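Local coordinates for maternal effect protein oskar (Drosophila melanogaster, PDB 5A4A), which induces germ plasm and the germline in the embryo, and through its SGNH-hydrolase-like OSK domain probably binds RNA, at residues 29-32 with 33-36; 93-96 with 97-100; 99-102 with 103-107. All coordinates share one frame; numbering follows the deposited sequence.

Contact 1: residues 29-32 with 33-36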
loop_
_atom_site.group_PDB
_atom_site.type_symbol
_atom_site.label_atom_id
_atom_site.label_comp_id
_atom_site.label_asym_id
_atom_site.label_seq_id
_atom_site.Cartn_x
_atom_site.Cartn_y
_atom_site.Cartn_z
ATOM N N GLY A 29 -3.633 0.631 -1.041
ATOM C CA GLY A 29 -2.483 0.882 -0.194
ATOM C C GLY A 29 -2.781 1.933 0.851
ATOM O O GLY A 29 -3.927 2.271 1.065
ATOM N N ASP A 30 -1.727 2.434 1.483
ATOM C CA ASP A 30 -1.846 3.425 2.556
ATOM C C ASP A 30 -1.369 4.810 2.087
ATOM O O ASP A 30 -1.427 5.103 0.896
ATOM C CB ASP A 30 -1.098 2.919 3.802
ATOM C CG ASP A 30 0.337 2.529 3.508
ATOM O OD1 ASP A 30 1.027 3.284 2.790
ATOM O OD2 ASP A 30 0.786 1.465 3.995
ATOM N N ASP A 31 -0.907 5.673 2.999
ATOM C CA ASP A 31 -0.459 7.009 2.592
ATOM C C ASP A 31 0.623 7.031 1.532
ATOM O O ASP A 31 0.680 7.979 0.757
ATOM C CB ASP A 31 0.044 7.837 3.774
ATOM C CG ASP A 31 -1.076 8.478 4.556
ATOM O OD1 ASP A 31 -1.666 9.473 4.057
ATOM O OD2 ASP A 31 -1.350 7.995 5.676
ATOM N N PHE A 32 1.493 6.020 1.499
ATOM C CA PHE A 32 2.587 6.050 0.521
ATOM C C PHE A 32 2.089 5.977 -0.919
ATOM O O PHE A 32 2.455 6.804 -1.748
ATOM C CB PHE A 32 3.642 4.976 0.798
ATOM C CG PHE A 32 4.392 5.196 2.077
ATOM C CD1 PHE A 32 5.292 6.250 2.197
ATOM C CD2 PHE A 32 4.190 4.363 3.160
ATOM C CE1 PHE A 32 5.978 6.461 3.376
ATOM C CE2 PHE A 32 4.879 4.571 4.345
ATOM C CZ PHE A 32 5.765 5.631 4.453
ATOM N N MET A 33 1.252 4.995 -1.217
ATOM C CA MET A 33 0.659 4.923 -2.542
ATOM C C MET A 33 -0.381 6.025 -2.773
ATOM O O MET A 33 -0.508 6.516 -3.888
ATOM C CB MET A 33 0.082 3.532 -2.816
ATOM C CG MET A 33 1.151 2.465 -3.044
ATOM S SD MET A 33 2.172 2.869 -4.467
ATOM C CE MET A 33 0.880 3.129 -5.661
ATOM N N LEU A 34 -1.098 6.430 -1.723
ATOM C CA LEU A 34 -2.019 7.562 -1.830
ATOM C C LEU A 34 -1.274 8.802 -2.333
ATOM O O LEU A 34 -1.722 9.477 -3.262
ATOM C CB LEU A 34 -2.692 7.849 -0.487
ATOM C CG LEU A 34 -3.730 8.985 -0.463
ATOM C CD1 LEU A 34 -4.797 8.742 -1.514
ATOM C CD2 LEU A 34 -4.376 9.112 0.909
ATOM N N TYR A 35 -0.123 9.089 -1.729
ATOM C CA TYR A 35 0.655 10.256 -2.122
ATOM C C TYR A 35 1.253 10.121 -3.517
ATOM O O TYR A 35 1.247 11.078 -4.294
ATOM C CB TYR A 35 1.755 10.534 -1.098
ATOM C CG TYR A 35 2.530 11.817 -1.321
ATOM C CD1 TYR A 35 1.886 13.057 -1.366
ATOM C CD2 TYR A 35 3.914 11.789 -1.445
ATOM C CE1 TYR A 35 2.606 14.219 -1.554
ATOM C CE2 TYR A 35 4.637 12.937 -1.630
ATOM C CZ TYR A 35 3.984 14.156 -1.676
ATOM O OH TYR A 35 4.731 15.295 -1.857
ATOM N N LEU A 36 1.781 8.939 -3.823
ATOM C CA LEU A 36 2.244 8.646 -5.174
ATOM C C LEU A 36 1.153 8.964 -6.184
ATOM O O LEU A 36 1.402 9.633 -7.183
ATOM C CB LEU A 36 2.664 7.183 -5.307
ATOM C CG LEU A 36 3.185 6.830 -6.705
ATOM C CD1 LEU A 36 4.397 7.673 -6.992
ATOM C CD2 LEU A 36 3.537 5.360 -6.814
HETATM O O HOH W 1 1.091 2.423 0.324
#
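Two different first torsions, with CG of Asp31 beside its backbone N (chi1 -81°) and CG of Leu34 turned away from its own (chi1 -178°), bring these side chains within loose touching distance. OD1 of Asp31 lies 4.2 Å from CD2 of Leu34, the two side chains slanting across one another. The contact is the N-capped first turn of helix 31-40, directly after strand 25-29. Its Gly-Asp-Asp sequence probably corresponds to the Gly-Asp-Ser block of SGNH hydrolases, with Asp31 where the nucleophilic serine would stand.

Asp30 is the N-cap. Its chi1 of 53° puts CG between the backbone N and the carbonyl carbon and folds the carboxylate back over the helix start, where OD1 accepts from Phe32 N at 3.1 Å. The carbonyl of the same residue opens the helical ladder, Leu34 N approaching Asp30 O at 3.0 Å. Next up the turn, Tyr35 N reaches Asp31 O at 2.8 Å, and Leu36 N follows to Phe32 O.

The other carboxylate oxygen of Asp31, OD2, is hydrogen-bonded to Ser59 OG, which ties this side chain to the region just beyond strand 56-58. The Phe32 ring meets Tyr187 and Trp190 outside the turn, its plane nearly parallel to that of the tryptophan.

One water bridges the cap: it accepts from Asp30 N and from Met33 N, at 3.0 Å each, and lies beside Asp30 OD1.

Contact 2: residues 93-96 with 97-100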
loop_
_atom_site.group_PDB
_atom_site.type_symbol
_atom_site.label_atom_id
_atom_site.label_comp_id
_atom_site.label_asym_id
_atom_site.label_seq_id
_atom_site.Cartn_x
_atom_site.Cartn_y
_atom_site.Cartn_z
ATOM N N GLY A 93 3.548 -1.318 15.134
ATOM C CA GLY A 93 4.227 -2.300 15.959
ATOM C C GLY A 93 3.476 -3.613 16.098
ATOM O O GLY A 93 3.630 -4.310 17.098
ATOM N N LYS A 94 2.658 -3.957 15.107
ATOM C CA LYS A 94 1.997 -5.260 15.129
ATOM C C LYS A 94 3.055 -6.358 15.067
ATOM O O LYS A 94 4.080 -6.201 14.399
ATOM C CB LYS A 94 0.983 -5.407 13.985
ATOM C CG LYS A 94 -0.266 -4.530 14.134
ATOM C CD LYS A 94 -1.454 -5.128 13.379
ATOM C CE LYS A 94 -2.578 -4.115 13.193
ATOM N NZ LYS A 94 -3.753 -4.713 12.487
ATOM N N PRO A 95 2.830 -7.460 15.797
ATOM C CA PRO A 95 3.786 -8.569 15.755
ATOM C C PRO A 95 3.903 -9.107 14.336
ATOM O O PRO A 95 2.902 -9.206 13.628
ATOM C CB PRO A 95 3.145 -9.623 16.665
ATOM C CG PRO A 95 2.209 -8.860 17.542
ATOM C CD PRO A 95 1.715 -7.713 16.724
ATOM N N LEU A 96 5.119 -9.440 13.922
ATOM C CA LEU A 96 5.350 -9.989 12.583
ATOM C C LEU A 96 4.490 -11.221 12.276
ATOM O O LEU A 96 3.942 -11.338 11.179
ATOM C CB LEU A 96 6.836 -10.303 12.379
ATOM C CG LEU A 96 7.213 -10.906 11.025
ATOM C CD1 LEU A 96 7.022 -9.893 9.903
ATOM C CD2 LEU A 96 8.650 -11.426 11.050
ATOM N N VAL A 97 4.363 -12.136 13.238
ATOM C CA VAL A 97 3.536 -13.326 13.033
ATOM C C VAL A 97 2.096 -12.955 12.685
ATOM O O VAL A 97 1.480 -13.582 11.825
ATOM C CB VAL A 97 3.572 -14.304 14.247
ATOM C CG1 VAL A 97 3.026 -13.643 15.505
ATOM C CG2 VAL A 97 2.793 -15.573 13.934
ATOM N N GLN A 98 1.582 -11.914 13.334
ATOM C CA GLN A 98 0.228 -11.450 13.108
ATOM C C GLN A 98 0.121 -10.801 11.727
ATOM O O GLN A 98 -0.860 -10.993 11.010
ATOM C CB GLN A 98 -0.122 -10.442 14.197
ATOM C CG GLN A 98 -1.582 -10.242 14.456
ATOM C CD GLN A 98 -1.792 -9.227 15.565
ATOM O OE1 GLN A 98 -1.981 -8.045 15.300
ATOM N NE2 GLN A 98 -1.723 -9.681 16.815
ATOM N N ILE A 99 1.140 -10.029 11.365
ATOM C CA ILE A 99 1.206 -9.390 10.055
ATOM C C ILE A 99 1.170 -10.436 8.934
ATOM O O ILE A 99 0.439 -10.294 7.951
ATOM C CB ILE A 99 2.480 -8.518 9.941
ATOM C CG1 ILE A 99 2.388 -7.333 10.909
ATOM C CG2 ILE A 99 2.693 -8.028 8.522
ATOM C CD1 ILE A 99 3.635 -6.453 10.947
ATOM N N GLU A 100 1.963 -11.488 9.090
ATOM C CA GLU A 100 2.010 -12.556 8.097
ATOM C C GLU A 100 0.687 -13.321 8.058
ATOM O O GLU A 100 0.168 -13.635 6.985
ATOM C CB GLU A 100 3.201 -13.476 8.377
ATOM C CG GLU A 100 4.523 -12.770 8.101
ATOM C CD GLU A 100 5.740 -13.548 8.546
ATOM O OE1 GLU A 100 5.578 -14.564 9.248
ATOM O OE2 GLU A 100 6.865 -13.129 8.192
HETATM O O HOH W 2 -3.750 -7.862 13.676
#
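Lys94 and Gln98 run nearly perpendicular to each other where the chain enters helix 96-112, with CD of Lys94 3.5 Å from the amide oxygen OE1 of Gln98. Both chains are extended beyond CG, and the Gln98 amide also reaches back along the ring of Pro95, bringing NE2 to 4.0 Å from Pro95 CD. Nearer the backbone, CB of Lys94 rests on Ile99 CG1 at 3.9 Å.

Pro95 is the N-cap residue. Its carbonyl O takes a well-formed bond in its plane from Ile99 N (3.0 Å) and a weak, bent one from Gln98 N.

Farther into the first turn, Leu96 and Glu100 slant across each other. Glu100 keeps CG beside its backbone N (chi1 -69°) and stretches out from there, setting OE2 3.6 Å from Leu96 CG and close to both its methyls. Shortening Glu100 to an alanine would probably remove the cover that the carboxylate chain gives this flank of Leu96, leaving a gap beside its methyls.

Leu96 and Ile99 pack on Phe141 of helix 132-148, and Lys137 of that helix bonds to the Lys94 carbonyl; Ile99 also touches Asp89 and Ile90 of helix 87-91.

Contact 3: residues 99-102 with 103-107. With SO4 (sulfate ion), chain G.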
loop_
_atom_site.group_PDB
_atom_site.type_symbol
_atom_site.label_atom_id
_atom_site.label_comp_id
_atom_site.label_asym_id
_atom_site.label_seq_id
_atom_site.Cartn_x
_atom_site.Cartn_y
_atom_site.Cartn_z
ATOM N N ILE A 99 1.140 -10.029 11.365
ATOM C CA ILE A 99 1.206 -9.390 10.055
ATOM C C ILE A 99 1.170 -10.436 8.934
ATOM O O ILE A 99 0.439 -10.294 7.951
ATOM C CB ILE A 99 2.480 -8.518 9.941
ATOM C CG1 ILE A 99 2.388 -7.333 10.909
ATOM C CG2 ILE A 99 2.693 -8.028 8.522
ATOM C CD1 ILE A 99 3.635 -6.453 10.947
ATOM N N GLU A 100 1.963 -11.488 9.090
ATOM C CA GLU A 100 2.010 -12.556 8.097
ATOM C C GLU A 100 0.687 -13.321 8.058
ATOM O O GLU A 100 0.168 -13.635 6.985
ATOM C CB GLU A 100 3.201 -13.476 8.377
ATOM C CG GLU A 100 4.523 -12.770 8.101
ATOM C CD GLU A 100 5.740 -13.548 8.546
ATOM O OE1 GLU A 100 5.578 -14.564 9.248
ATOM O OE2 GLU A 100 6.865 -13.129 8.192
ATOM N N HIS A 101 0.144 -13.610 9.234
ATOM C CA HIS A 101 -1.172 -14.246 9.336
ATOM C C HIS A 101 -2.255 -13.438 8.607
ATOM O O HIS A 101 -3.049 -13.986 7.835
ATOM C CB HIS A 101 -1.544 -14.425 10.808
ATOM C CG HIS A 101 -2.956 -14.864 11.028
ATOM N ND1 HIS A 101 -3.372 -16.164 10.827
ATOM C CD2 HIS A 101 -4.053 -14.178 11.423
ATOM C CE1 HIS A 101 -4.660 -16.259 11.096
ATOM N NE2 HIS A 101 -5.098 -15.068 11.463
ATOM N N ASP A 102 -2.292 -12.133 8.861
ATOM C CA ASP A 102 -3.276 -11.254 8.228
ATOM C C ASP A 102 -3.086 -11.189 6.715
ATOM O O ASP A 102 -4.054 -11.221 5.953
ATOM C CB ASP A 102 -3.189 -9.835 8.814
ATOM C CG ASP A 102 -3.615 -9.769 10.269
ATOM O OD1 ASP A 102 -4.183 -10.759 10.779
ATOM O OD2 ASP A 102 -3.388 -8.715 10.908
ATOM N N PHE A 103 -1.833 -11.102 6.279
ATOM C CA PHE A 103 -1.537 -11.026 4.856
ATOM C C PHE A 103 -1.967 -12.316 4.134
ATOM O O PHE A 103 -2.537 -12.269 3.043
ATOM C CB PHE A 103 -0.051 -10.726 4.624
ATOM C CG PHE A 103 0.284 -10.445 3.185
ATOM C CD1 PHE A 103 0.064 -9.190 2.651
ATOM C CD2 PHE A 103 0.798 -11.444 2.367
ATOM C CE1 PHE A 103 0.356 -8.918 1.332
ATOM C CE2 PHE A 103 1.095 -11.182 1.038
ATOM C CZ PHE A 103 0.871 -9.921 0.520
ATOM N N ARG A 104 -1.724 -13.466 4.756
ATOM C CA ARG A 104 -2.144 -14.738 4.172
ATOM C C ARG A 104 -3.666 -14.755 3.995
ATOM O O ARG A 104 -4.181 -15.201 2.970
ATOM C CB ARG A 104 -1.656 -15.901 5.044
ATOM C CG ARG A 104 -2.155 -17.266 4.647
ATOM C CD ARG A 104 -1.593 -18.323 5.594
ATOM N NE ARG A 104 -0.217 -18.690 5.266
ATOM C CZ ARG A 104 0.863 -18.296 5.937
ATOM N NH1 ARG A 104 0.752 -17.502 6.998
ATOM N NH2 ARG A 104 2.063 -18.702 5.543
ATOM N N LEU A 105 -4.383 -14.212 4.976
ATOM C CA LEU A 105 -5.839 -14.123 4.887
ATOM C C LEU A 105 -6.329 -13.098 3.856
ATOM O O LEU A 105 -7.379 -13.302 3.245
ATOM C CB LEU A 105 -6.454 -13.842 6.262
ATOM C CG LEU A 105 -6.309 -14.986 7.268
ATOM C CD1 LEU A 105 -6.865 -14.568 8.621
ATOM C CD2 LEU A 105 -6.986 -16.255 6.762
ATOM N N LEU A 106 -5.590 -12.000 3.674
ATOM C CA LEU A 106 -5.918 -11.035 2.619
ATOM C C LEU A 106 -5.828 -11.700 1.242
ATOM O O LEU A 106 -6.727 -11.572 0.405
ATOM C CB LEU A 106 -4.996 -9.802 2.678
ATOM C CG LEU A 106 -5.123 -8.797 1.520
ATOM C CD1 LEU A 106 -6.527 -8.174 1.444
ATOM C CD2 LEU A 106 -4.059 -7.686 1.601
ATOM N N ILE A 107 -4.736 -12.407 1.014
ATOM C CA ILE A 107 -4.552 -13.130 -0.244
ATOM C C ILE A 107 -5.672 -14.149 -0.491
ATOM O O ILE A 107 -6.206 -14.249 -1.597
ATOM C CB ILE A 107 -3.177 -13.830 -0.293
ATOM C CG1 ILE A 107 -2.040 -12.803 -0.238
ATOM C CG2 ILE A 107 -3.053 -14.671 -1.556
ATOM C CD1 ILE A 107 -2.026 -11.796 -1.399
HETATM S S SO4 G . -8.903 -13.102 11.694
HETATM O O1 SO4 G . -9.777 -12.408 12.640
HETATM O O2 SO4 G . -9.688 -13.473 10.517
HETATM O O3 SO4 G . -7.806 -12.209 11.317
HETATM O O4 SO4 G . -8.342 -14.306 12.302
#
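A sulfate-binding spot on the flank of helix 96-112 is formed where His101 and Leu105, one helical turn apart, lean together. The ion probably came from the crystallisation liquor, but an anion held here is consistent with a surface able to meet phosphate in an RNA-binding domain.

The His101 ring swings away from its backbone N (chi1 171°), which lets the ring lie alongside Leu105. Leu105 CG lies over one face, offset toward the rim, and its methyl CD1 comes to 3.4 Å from His101 NE2. That same NE2 points its N-H at sulfate O4, which sits in the ring plane at the edge; the bond is almost perfectly straight (178°) but long and weak. Leu105 CD1 also touches the ion, 3.6 Å from sulfate O2, so the leucine borders both ring and sulfate. Arg67 of helix 63-71 is a second partner, its NH2 hydrogen-bonded to the ion.

Beneath the side chains runs regular alpha-helical bonding: Arg104 N to Glu100 O at 2.9 Å, Leu105 N to His101 O at 3.2 Å, and Leu106 N to Asp102 O at 2.9 Å. The Arg104 guanidinium has His101 CA at its edge, and its NH2 forms a salt bridge to Glu148.

Helix 96-112 packs on several neighbours: Asp102 and Leu105 touch helix 63-71, Phe103 meets Phe141 of helix 132-148 edge-to-face, and Ile99 touches helix 87-91.

How the contacts relate
None of the three contacts closes a long loop; each is a turn of continuous chain, and they come in order. Contact 1 starts helix 31-40 straight after strand 25-29 of the parallel part of the sheet. The chain then passes through strand 56-58, helix 63-71, strand 80-84 and helix 87-91 before contact 2, which starts helix 96-112. Contact 3 continues along that helix, sharing Ile99 and Glu100 with contact 2, their centres about 9 Å apart. Contact 1 touches neither, its centre lying about 20 Å from that of contact 3. Helix 87-91 is common ground, meeting Asp30 and Phe32 of contact 1 and Ile99 of the other two.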